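NADB-Rossmann Superfamily protein (Streptococcus agalactiae, PDB 3LEC) is of unproven function but probably methylates tRNA at N1 of adenine 22, and binds a zinc ion. Local coordinates at residues 23-28 with 46-51; 120-125 with 156-161. All coordinates share one frame; numbering follows the deposited sequence.

Contact 1 (23-28 with 46-51); sequences ARLLDV and DFAIAG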
# COMPACT_ATOMS: atom_id res chain seq x y z
N ALA A 23 15.70 -1.04 -9.10
CA ALA A 23 14.37 -1.50 -9.55
C ALA A 23 13.91 -0.80 -10.83
O ALA A 23 14.30 0.34 -11.11
CB ALA A 23 13.30 -1.32 -8.45
N ARG A 24 13.09 -1.50 -11.58
CA ARG A 24 12.35 -0.95 -12.69
C ARG A 24 10.92 -1.03 -12.19
O ARG A 24 10.40 -2.11 -11.97
CB ARG A 24 12.58 -1.78 -13.94
CG ARG A 24 14.03 -1.84 -14.35
CD ARG A 24 14.23 -2.68 -15.63
NE ARG A 24 13.44 -2.18 -16.77
CZ ARG A 24 13.80 -1.21 -17.60
NH1 ARG A 24 14.98 -0.61 -17.48
NH2 ARG A 24 12.98 -0.85 -18.58
N LEU A 25 10.32 0.13 -11.96
CA LEU A 25 9.15 0.29 -11.09
C LEU A 25 7.95 0.76 -11.87
O LEU A 25 8.09 1.63 -12.72
CB LEU A 25 9.48 1.35 -10.04
CG LEU A 25 8.34 1.89 -9.15
CD1 LEU A 25 7.93 0.86 -8.14
CD2 LEU A 25 8.78 3.17 -8.45
N LEU A 26 6.79 0.18 -11.58
CA LEU A 26 5.51 0.81 -11.93
C LEU A 26 4.80 1.33 -10.67
O LEU A 26 4.56 0.57 -9.72
CB LEU A 26 4.60 -0.17 -12.69
CG LEU A 26 3.11 0.16 -12.80
CD1 LEU A 26 2.79 1.30 -13.81
CD2 LEU A 26 2.29 -1.06 -13.09
N ASP A 27 4.46 2.62 -10.71
CA ASP A 27 3.69 3.27 -9.63
C ASP A 27 2.28 3.45 -10.15
O ASP A 27 2.04 4.29 -11.03
CB ASP A 27 4.29 4.64 -9.29
CG ASP A 27 3.81 5.19 -7.94
OD1 ASP A 27 3.18 4.44 -7.16
OD2 ASP A 27 4.05 6.40 -7.65
N VAL A 28 1.35 2.66 -9.62
CA VAL A 28 -0.02 2.64 -10.11
C VAL A 28 -0.82 3.76 -9.46
O VAL A 28 -0.93 3.81 -8.23
CB VAL A 28 -0.71 1.32 -9.79
CG1 VAL A 28 -2.10 1.30 -10.43
CG2 VAL A 28 0.13 0.18 -10.30
N ASP A 46 16.32 2.26 -11.80
CA ASP A 46 16.80 2.33 -13.16
C ASP A 46 15.80 2.94 -14.12
O ASP A 46 16.20 3.56 -15.11
CB ASP A 46 17.19 0.93 -13.64
CG ASP A 46 18.55 0.50 -13.14
OD1 ASP A 46 19.21 1.28 -12.40
OD2 ASP A 46 18.98 -0.62 -13.51
N PHE A 47 14.50 2.76 -13.82
CA PHE A 47 13.41 3.11 -14.74
C PHE A 47 12.10 3.07 -13.97
O PHE A 47 11.94 2.27 -13.04
CB PHE A 47 13.36 2.11 -15.92
CG PHE A 47 12.16 2.27 -16.83
CD1 PHE A 47 12.07 3.34 -17.71
CD2 PHE A 47 11.14 1.32 -16.83
CE1 PHE A 47 10.97 3.46 -18.56
CE2 PHE A 47 10.05 1.44 -17.65
CZ PHE A 47 9.97 2.51 -18.53
N ALA A 48 11.17 3.94 -14.35
CA ALA A 48 9.84 3.90 -13.75
C ALA A 48 8.74 4.29 -14.73
O ALA A 48 8.99 5.00 -15.71
CB ALA A 48 9.78 4.78 -12.48
N ILE A 49 7.54 3.80 -14.45
CA ILE A 49 6.31 4.21 -15.16
C ILE A 49 5.38 4.78 -14.10
O ILE A 49 5.17 4.17 -13.02
CB ILE A 49 5.63 3.04 -15.89
CG1 ILE A 49 6.58 2.39 -16.93
CG2 ILE A 49 4.30 3.47 -16.54
CD1 ILE A 49 6.17 0.92 -17.25
N ALA A 50 4.83 5.95 -14.39
CA ALA A 50 3.78 6.53 -13.55
C ALA A 50 2.48 6.25 -14.27
O ALA A 50 2.22 6.81 -15.33
CB ALA A 50 4.00 8.03 -13.35
N GLY A 51 1.66 5.37 -13.70
CA GLY A 51 0.42 4.94 -14.34
C GLY A 51 -0.74 5.77 -13.82
O GLY A 51 -0.93 5.89 -12.62

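Contact 2 (120-125 with 156-161); sequences TLVLQP and YEILVV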
# COMPACT_ATOMS: atom_id res chain seq x y z
N THR A 120 8.63 -7.75 -6.49
CA THR A 120 8.31 -7.03 -5.25
C THR A 120 7.12 -6.08 -5.43
O THR A 120 7.02 -5.36 -6.44
CB THR A 120 9.51 -6.17 -4.79
OG1 THR A 120 10.73 -6.94 -4.88
CG2 THR A 120 9.30 -5.64 -3.34
N LEU A 121 6.22 -6.08 -4.44
CA LEU A 121 5.19 -5.04 -4.39
C LEU A 121 5.31 -4.30 -3.08
O LEU A 121 5.56 -4.92 -2.05
CB LEU A 121 3.78 -5.61 -4.53
CG LEU A 121 3.44 -6.40 -5.81
CD1 LEU A 121 3.81 -7.86 -5.64
CD2 LEU A 121 1.98 -6.25 -6.13
N VAL A 122 5.18 -2.98 -3.14
CA VAL A 122 5.07 -2.16 -1.93
C VAL A 122 3.70 -1.50 -1.99
O VAL A 122 3.38 -0.80 -2.95
CB VAL A 122 6.20 -1.13 -1.84
CG1 VAL A 122 6.26 -0.50 -0.44
CG2 VAL A 122 7.55 -1.83 -2.15
N LEU A 123 2.87 -1.77 -0.99
CA LEU A 123 1.45 -1.44 -1.02
C LEU A 123 1.14 -0.62 0.22
O LEU A 123 1.52 -0.99 1.34
CB LEU A 123 0.60 -2.72 -1.06
CG LEU A 123 0.94 -3.74 -2.16
CD1 LEU A 123 0.17 -5.05 -1.96
CD2 LEU A 123 0.72 -3.14 -3.54
N GLN A 124 0.53 0.53 0.00
CA GLN A 124 0.16 1.40 1.12
C GLN A 124 -1.36 1.60 1.06
O GLN A 124 -1.87 2.50 0.39
CB GLN A 124 0.97 2.71 1.07
CG GLN A 124 0.76 3.69 2.25
CD GLN A 124 -0.47 4.58 2.07
OE1 GLN A 124 -0.53 5.40 1.15
NE2 GLN A 124 -1.46 4.40 2.93
N PRO A 125 -2.10 0.70 1.73
CA PRO A 125 -3.55 0.86 1.81
C PRO A 125 -3.92 1.94 2.82
O PRO A 125 -3.24 2.09 3.86
CB PRO A 125 -4.03 -0.51 2.31
CG PRO A 125 -2.83 -1.07 3.09
CD PRO A 125 -1.60 -0.46 2.48
N TYR A 156 -0.50 5.36 8.84
CA TYR A 156 -0.55 4.64 7.57
C TYR A 156 0.27 3.36 7.66
O TYR A 156 1.40 3.41 8.16
CB TYR A 156 0.02 5.50 6.43
CG TYR A 156 -0.76 6.77 6.16
CD1 TYR A 156 -1.86 6.75 5.29
CD2 TYR A 156 -0.36 7.98 6.72
CE1 TYR A 156 -2.59 7.92 5.03
CE2 TYR A 156 -1.10 9.18 6.46
CZ TYR A 156 -2.19 9.12 5.60
OH TYR A 156 -2.91 10.27 5.34
N GLU A 157 -0.30 2.27 7.18
CA GLU A 157 0.38 0.98 7.09
C GLU A 157 0.99 0.79 5.73
O GLU A 157 0.39 1.16 4.72
CB GLU A 157 -0.59 -0.16 7.36
CG GLU A 157 -1.21 -0.12 8.76
CD GLU A 157 -1.95 -1.37 9.17
OE1 GLU A 157 -1.90 -2.41 8.47
OE2 GLU A 157 -2.62 -1.32 10.22
N ILE A 158 2.20 0.21 5.70
CA ILE A 158 2.85 -0.19 4.45
C ILE A 158 3.11 -1.70 4.49
O ILE A 158 3.66 -2.20 5.47
CB ILE A 158 4.18 0.58 4.24
CG1 ILE A 158 3.91 2.07 3.99
CG2 ILE A 158 5.06 -0.08 3.12
CD1 ILE A 158 5.17 2.95 4.19
N LEU A 159 2.72 -2.41 3.43
CA LEU A 159 3.00 -3.84 3.28
C LEU A 159 3.99 -4.10 2.17
O LEU A 159 3.79 -3.65 1.06
CB LEU A 159 1.71 -4.60 2.95
CG LEU A 159 0.50 -4.54 3.88
CD1 LEU A 159 -0.57 -5.49 3.41
CD2 LEU A 159 0.90 -4.85 5.29
N VAL A 160 5.05 -4.87 2.46
CA VAL A 160 6.06 -5.22 1.44
C VAL A 160 5.83 -6.67 1.11
O VAL A 160 5.71 -7.51 2.02
CB VAL A 160 7.49 -5.03 1.97
CG1 VAL A 160 8.51 -5.33 0.85
CG2 VAL A 160 7.67 -3.62 2.50
N VAL A 161 5.73 -6.98 -0.19
CA VAL A 161 5.19 -8.25 -0.63
C VAL A 161 6.08 -8.86 -1.70
O VAL A 161 6.63 -8.16 -2.55
CB VAL A 161 3.74 -8.07 -1.24
CG1 VAL A 161 3.20 -9.37 -1.78
CG2 VAL A 161 2.76 -7.52 -0.19
O HOH W 1 -3.36 2.28 6.69

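Contact 1 (23-28 with 46-51)
The carbonyl oxygen of L25 is gripped from two sources on the neighbouring strand. I49 N donates a hydrogen bond to L25 O at 2.8 Å, and the CA-H of A48 makes a close contact with the same oxygen, A48 CA lying 3.0 Å from L25 O. F47 O is shared in a similar way, by the amide of L25 and the CA-H of R24. D27 N then bonds to I49 O almost straight, with 176° at the hydrogen. D27 O takes the amide of G51, and A23 O takes that of D46. The strands run parallel, side by side, as the two strands of a beta-alpha-beta crossover through helix 34-41. This unit belongs to the parallel part of the Rossmann-like sheet. R24, L26, F47 and I49 share one face. The R24 chain bends at chi3 (57°) and brings its guanidinium back to F47. R24 NH2 lies 3.3 Å from F47 CD2, and the guanidinium and ring planes are nearly parallel, 11° apart. F47 CB sits over a guanidinium face, 3.5 Å from R24 NH1. R24 NH2 is also hydrogen-bonded to D89 O. Further along, L26 CD1 packs on I49 CG2 at 3.8 Å. On the other face, L25 CB meets A48 CB at 4.2 Å, beneath helix 34-41. D27 points to that face too, where its carboxylate is held by the hydroxyls of S30 and T95.

Contact 2 (120-125 with 156-161)
L121 and V161 form a hydrogen-bonded pair across two antiparallel strands: L121 N reaches V161 O, and V161 N returns to L121 O, both at 2.8 Å. L123 and L159 repeat the pattern, with L159 N to L123 O at 172°. Strand 120-125 closes the parallel run of the Rossmann-like sheet, and strand 155-163 is the one strand of the sheet that runs the other way, as in class I methyltransferases. V122 and V160 are the non-hydrogen-bonded pair between. On their face, V122 CG1 touches I158 CG2 at 3.8 Å, with helix 10-16 packed against both residues. On the other face, L123 CD1 meets V161 CG2 at 4.0 Å. Helix 129-138 lies there, touching L159 and V161.

Q124 CG, anti to the backbone N (chi1 -175°), rests against I158 CG1. The bend at chi2 brings Q124 NE2 to 3.4 Å from Y156 CD1, with amide and ring planes nearly perpendicular. R11 and the amide of G98 hold Q124 OE1, while N126 OD1 takes NE2. E157 is anchored by salt bridges to K190 and R133. At this end one water bridges the strands: it donates to P125 O at 2.8 Å and accepts from E157 N at 3.1 Å.

Both contacts lie in one seven-stranded sheet. Contact 1 joins two parallel strands, while contact 2 marks the change to antiparallel pairing. Strand 93-99 lies between them. It pairs with 23-28 on one side and with 120-125 on the other. The contact centres are 15 Å apart, and the nearest atoms stay about 7 Å from each other. The centre of contact 2 is about 4 Å from the centre of the chain, that of contact 1 about 15 Å. The zinc ion, bound by D140 and H165, is closer to contact 2: the V161 side chain is about 13 Å from the metal. Neither contact supplies a zinc ligand.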